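Long-range contacts in protein Pcdhgb2 (Mus musculus, PDB 5SZR), which is probably a calcium-dependent neuronal cell-adhesion protein that may help establish and maintain specific connections in the brain: residues P108-T113 / V183-A188; G126-L131 / K166-R171. All blocks are in the same frame, centred on the assembly; numbering follows the deposited sequence.

Interaction 1 (P108-T113 / V183-A188); sequences PEVIVT and VTIVAA
P108 and A188 mark the closest approach of two backbones that run in roughly opposite directions, with their CA atoms 6.3 Å apart, and the gap widens toward T113 and V183. This is face-to-face packing in a cadherin domain, a Greek-key beta sandwich. Strand 109-113 is an outer strand of one sheet, and strand 180-189 lies inside the facing sheet. V110 bridges to two residues of the other strand. Its CG1 is anti to the backbone N (chi1 -167°), while CG2 sits beside that N. The two methyls therefore reach different partners: V110 CG2 meets A187 CB at 3.6 Å, and V110 CG1 lies more loosely against I185 CG2 at 4.4 Å. V199 and I132 pack around V110, and V145 and C147 lie against A187, so the contact belongs to the apolar core. Nearer the end of the sandwich, the ring of P108 turns to the other strand. It also touches D136, a ligand of a bound calcium ion whose site includes D189, the residue after A188. The contact thus runs from the core up to the calcium site. Near the metal, P108 CG rests 4.1 Å from A188 C.

Interaction 2 (G126-L131 / K166-R171); sequences GTVIAL and KLVTDR
A classic beta bulge marks this antiparallel pairing in the cadherin sandwich: I129 and A130 both sit opposite L167. Strands 128-135 and 164-169 are neighbours in one sheet. Both backbone polar groups of L167 are used: I129 N donates to L167 O at 2.7 Å, and L167 N donates to A130 O at 3.0 Å. Beyond the bulge, T169 N donates to T127 O at 3.2 Å. G126 then closes the pairing: its N lies 2.7 Å from T169 O, with the donor 37° above the carbonyl plane.

T169 adds a side-chain grip. Its OG1 stands between its own N and carbonyl carbon (chi1 61°), where it accepts from T127 N at 3.2 Å and more weakly from G126 N. T127 OG1 is hydrogen-bonded to P124 O, which T169 OG1 also reaches weakly. On its other branch, T169 CG2 meets I129 CD1 at 3.5 Å, the two side chains crossing at about a right angle. An alanine in place of T169 would probably leave T127 N without this acceptor and open a gap beside the I129 methyl. I129 and L167 face the sandwich core, where they reach L203 and I201 of the opposite sheet. V128, V168, L131 and K166 line the outer face. There L131 and K166 lie side by side and point the same way, with L131 CD2 3.6 Å from K166 CG.

In the fold
Both interactions lie in the second of the four cadherin domains of this construct. From the N terminus, 108-113 comes first, just after the linker that binds calcium. The chain continues through 119-120 in the other sheet and returns as 126-131. Interaction 2 closes the shorter loop when 166-171 arrives beside that strand. The chain then passes to the opposite sheet, where 183-188 closes the longer loop of interaction 1, within which the whole loop of interaction 2 lies. Interaction 2 joins neighbours within one sheet; interaction 1 ties that sheet to its partner. Their centres are 15 Å apart, and they meet directly where T113 O lies 2.9 Å from L131 N, a probable hydrogen bond between adjacent strands.

Interaction 1 (P108-T113 / V183-A188)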
loop_
_atom_site.group_PDB
_atom_site.type_symbol
_atom_site.label_atom_id
_atom_site.label_comp_id
_atom_site.label_asym_id
_atom_site.label_seq_id
_atom_site.Cartn_x
_atom_site.Cartn_y
_atom_site.Cartn_z
ATOM N N PRO A 108 31.223 -5.774 -26.934
ATOM C CA PRO A 108 29.923 -6.423 -27.157
ATOM C C PRO A 108 28.786 -5.431 -26.961
ATOM O O PRO A 108 28.853 -4.546 -26.105
ATOM C CB PRO A 108 29.879 -7.527 -26.093
ATOM C CG PRO A 108 31.283 -7.681 -25.613
ATOM C CD PRO A 108 31.946 -6.356 -25.790
ATOM N N GLU A 109 27.733 -5.580 -27.761
ATOM C CA GLU A 109 26.534 -4.775 -27.588
ATOM C C GLU A 109 25.339 -5.676 -27.307
ATOM O O GLU A 109 25.272 -6.816 -27.781
ATOM C CB GLU A 109 26.257 -3.882 -28.809
ATOM C CG GLU A 109 25.996 -4.606 -30.116
ATOM C CD GLU A 109 25.524 -3.654 -31.207
ATOM O OE1 GLU A 109 24.647 -2.810 -30.915
ATOM O OE2 GLU A 109 26.037 -3.738 -32.347
ATOM N N VAL A 110 24.400 -5.153 -26.518
ATOM C CA VAL A 110 23.213 -5.882 -26.088
ATOM C C VAL A 110 21.992 -5.226 -26.720
ATOM O O VAL A 110 21.809 -4.006 -26.613
ATOM C CB VAL A 110 23.091 -5.900 -24.554
ATOM C CG1 VAL A 110 22.053 -6.918 -24.112
ATOM C CG2 VAL A 110 24.436 -6.186 -23.915
ATOM N N ILE A 111 21.157 -6.031 -27.372
ATOM C CA ILE A 111 19.973 -5.547 -28.073
ATOM C C ILE A 111 18.754 -6.126 -27.370
ATOM O O ILE A 111 18.537 -7.345 -27.396
ATOM C CB ILE A 111 19.986 -5.928 -29.559
ATOM C CG1 ILE A 111 21.340 -5.582 -30.192
ATOM C CG2 ILE A 111 18.856 -5.227 -30.294
ATOM C CD1 ILE A 111 21.700 -4.114 -30.107
ATOM N N VAL A 112 17.954 -5.255 -26.753
ATOM C CA VAL A 112 16.799 -5.644 -25.947
ATOM C C VAL A 112 15.534 -5.239 -26.692
ATOM O O VAL A 112 15.368 -4.066 -27.049
ATOM C CB VAL A 112 16.839 -4.990 -24.558
ATOM C CG1 VAL A 112 15.656 -5.442 -23.726
ATOM C CG2 VAL A 112 18.154 -5.301 -23.854
ATOM N N THR A 113 14.638 -6.198 -26.920
ATOM C CA THR A 113 13.360 -5.931 -27.565
ATOM C C THR A 113 12.243 -6.609 -26.784
ATOM O O THR A 113 12.481 -7.463 -25.926
ATOM C CB THR A 113 13.331 -6.414 -29.023
ATOM O OG1 THR A 113 13.554 -7.828 -29.069
ATOM C CG2 THR A 113 14.384 -5.701 -29.854
ATOM N N VAL A 183 16.779 -3.705 -13.915
ATOM C CA VAL A 183 17.475 -4.962 -14.175
ATOM C C VAL A 183 18.641 -4.676 -15.109
ATOM O O VAL A 183 18.442 -4.240 -16.251
ATOM C CB VAL A 183 16.530 -6.016 -14.773
ATOM C CG1 VAL A 183 17.237 -7.352 -14.913
ATOM C CG2 VAL A 183 15.282 -6.154 -13.908
ATOM N N THR A 184 19.857 -4.929 -14.626
ATOM C CA THR A 184 21.080 -4.688 -15.382
ATOM C C THR A 184 21.574 -5.998 -15.985
ATOM O O THR A 184 21.895 -6.942 -15.253
ATOM C CB THR A 184 22.162 -4.075 -14.493
ATOM O OG1 THR A 184 21.795 -2.735 -14.142
ATOM C CG2 THR A 184 23.499 -4.057 -15.219
ATOM N N ILE A 185 21.638 -6.053 -17.310
ATOM C CA ILE A 185 22.145 -7.214 -18.031
ATOM C C ILE A 185 23.542 -6.882 -18.545
ATOM O O ILE A 185 23.731 -5.877 -19.241
ATOM C CB ILE A 185 21.208 -7.613 -19.181
ATOM C CG1 ILE A 185 19.884 -8.137 -18.620
ATOM C CG2 ILE A 185 21.877 -8.647 -20.081
ATOM C CD1 ILE A 185 18.903 -8.575 -19.677
ATOM N N VAL A 186 24.519 -7.718 -18.200
ATOM C CA VAL A 186 25.920 -7.491 -18.543
ATOM C C VAL A 186 26.349 -8.538 -19.562
ATOM O O VAL A 186 26.053 -9.728 -19.401
ATOM C CB VAL A 186 26.820 -7.541 -17.296
ATOM C CG1 VAL A 186 28.276 -7.310 -17.679
ATOM C CG2 VAL A 186 26.366 -6.512 -16.272
ATOM N N ALA A 187 27.047 -8.094 -20.606
ATOM C CA ALA A 187 27.559 -8.970 -21.651
ATOM C C ALA A 187 29.055 -8.743 -21.797
ATOM O O ALA A 187 29.507 -7.595 -21.857
ATOM C CB ALA A 187 26.845 -8.715 -22.981
ATOM N N ALA A 188 29.823 -9.830 -21.855
ATOM C CA ALA A 188 31.274 -9.740 -21.924
ATOM C C ALA A 188 31.811 -10.742 -22.937
ATOM O O ALA A 188 31.267 -11.840 -23.094
ATOM C CB ALA A 188 31.914 -9.984 -20.552
#

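Interaction 2 (G126-L131 / K166-R171)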
loop_
_atom_site.group_PDB
_atom_site.type_symbol
_atom_site.label_atom_id
_atom_site.label_comp_id
_atom_site.label_asym_id
_atom_site.label_seq_id
_atom_site.Cartn_x
_atom_site.Cartn_y
_atom_site.Cartn_z
ATOM N N GLY A 126 8.084 -17.953 -15.133
ATOM C CA GLY A 126 8.520 -18.200 -16.489
ATOM C C GLY A 126 7.957 -17.262 -17.531
ATOM O O GLY A 126 8.084 -17.548 -18.728
ATOM N N THR A 127 7.343 -16.157 -17.121
ATOM C CA THR A 127 6.843 -15.180 -18.077
ATOM C C THR A 127 8.008 -14.484 -18.768
ATOM O O THR A 127 8.993 -14.106 -18.127
ATOM C CB THR A 127 5.952 -14.153 -17.373
ATOM O OG1 THR A 127 4.875 -14.828 -16.709
ATOM C CG2 THR A 127 5.370 -13.164 -18.376
ATOM N N VAL A 128 7.895 -14.323 -20.085
ATOM C CA VAL A 128 8.979 -13.769 -20.891
ATOM C C VAL A 128 8.912 -12.249 -20.816
ATOM O O VAL A 128 7.995 -11.630 -21.361
ATOM C CB VAL A 128 8.902 -14.256 -22.340
ATOM C CG1 VAL A 128 10.016 -13.624 -23.164
ATOM C CG2 VAL A 128 8.987 -15.769 -22.383
ATOM N N ILE A 129 9.890 -11.643 -20.148
ATOM C CA ILE A 129 9.896 -10.197 -19.962
ATOM C C ILE A 129 10.500 -9.484 -21.160
ATOM O O ILE A 129 9.994 -8.444 -21.588
ATOM C CB ILE A 129 10.653 -9.836 -18.672
ATOM C CG1 ILE A 129 10.057 -10.561 -17.470
ATOM C CG2 ILE A 129 10.622 -8.334 -18.439
ATOM C CD1 ILE A 129 10.786 -10.249 -16.198
ATOM N N ALA A 130 11.588 -10.016 -21.712
ATOM C CA ALA A 130 12.308 -9.310 -22.758
ATOM C C ALA A 130 13.108 -10.309 -23.574
ATOM O O ALA A 130 13.469 -11.387 -23.095
ATOM C CB ALA A 130 13.227 -8.233 -22.172
ATOM N N LEU A 131 13.381 -9.930 -24.818
ATOM C CA LEU A 131 14.216 -10.709 -25.718
ATOM C C LEU A 131 15.566 -10.018 -25.857
ATOM O O LEU A 131 15.627 -8.807 -26.105
ATOM C CB LEU A 131 13.537 -10.876 -27.077
ATOM C CG LEU A 131 12.182 -11.584 -26.993
ATOM C CD1 LEU A 131 11.507 -11.637 -28.354
ATOM C CD2 LEU A 131 12.347 -12.980 -26.414
ATOM N N LYS A 166 16.187 -15.155 -23.429
ATOM C CA LYS A 166 14.901 -14.696 -22.924
ATOM C C LYS A 166 15.072 -14.376 -21.448
ATOM O O LYS A 166 15.532 -15.226 -20.678
ATOM C CB LYS A 166 13.806 -15.745 -23.129
ATOM C CG LYS A 166 13.406 -15.941 -24.576
ATOM C CD LYS A 166 12.236 -16.898 -24.705
ATOM C CE LYS A 166 12.004 -17.287 -26.159
ATOM N NZ LYS A 166 10.798 -18.145 -26.318
ATOM N N LEU A 167 14.735 -13.146 -21.068
ATOM C CA LEU A 167 14.694 -12.762 -19.663
ATOM C C LEU A 167 13.343 -13.168 -19.090
ATOM O O LEU A 167 12.301 -12.686 -19.550
ATOM C CB LEU A 167 14.919 -11.261 -19.511
ATOM C CG LEU A 167 14.974 -10.736 -18.074
ATOM C CD1 LEU A 167 16.165 -11.335 -17.336
ATOM C CD2 LEU A 167 15.035 -9.217 -18.058
ATOM N N VAL A 168 13.352 -14.059 -18.099
ATOM C CA VAL A 168 12.123 -14.626 -17.567
ATOM C C VAL A 168 12.069 -14.435 -16.056
ATOM O O VAL A 168 13.093 -14.312 -15.380
ATOM C CB VAL A 168 11.976 -16.122 -17.917
ATOM C CG1 VAL A 168 12.161 -16.337 -19.414
ATOM C CG2 VAL A 168 12.962 -16.959 -17.113
ATOM N N THR A 169 10.841 -14.410 -15.533
ATOM C CA THR A 169 10.624 -14.436 -14.094
ATOM C C THR A 169 10.792 -15.854 -13.567
ATOM O O THR A 169 10.413 -16.825 -14.227
ATOM C CB THR A 169 9.224 -13.939 -13.738
ATOM O OG1 THR A 169 8.249 -14.788 -14.354
ATOM C CG2 THR A 169 9.009 -12.512 -14.202
ATOM N N ASP A 170 11.372 -15.969 -12.373
ATOM C CA ASP A 170 11.380 -17.229 -11.641
ATOM C C ASP A 170 10.891 -17.024 -10.211
ATOM O O ASP A 170 11.229 -17.810 -9.320
ATOM C CB ASP A 170 12.771 -17.868 -11.650
ATOM C CG ASP A 170 13.763 -17.105 -10.804
ATOM O OD1 ASP A 170 14.645 -17.745 -10.191
ATOM O OD2 ASP A 170 13.654 -15.862 -10.748
ATOM N N ARG A 171 10.100 -15.978 -9.984
ATOM C CA ARG A 171 9.633 -15.601 -8.662
ATOM C C ARG A 171 8.309 -14.871 -8.825
ATOM O O ARG A 171 8.139 -14.093 -9.768
ATOM C CB ARG A 171 10.665 -14.716 -7.953
ATOM C CG ARG A 171 10.327 -14.334 -6.528
ATOM C CD ARG A 171 11.413 -13.437 -5.942
ATOM N NE ARG A 171 12.725 -14.081 -5.960
ATOM C CZ ARG A 171 13.856 -13.491 -5.587
ATOM N NH1 ARG A 171 13.845 -12.233 -5.168
ATOM N NH2 ARG A 171 15.000 -14.159 -5.634
#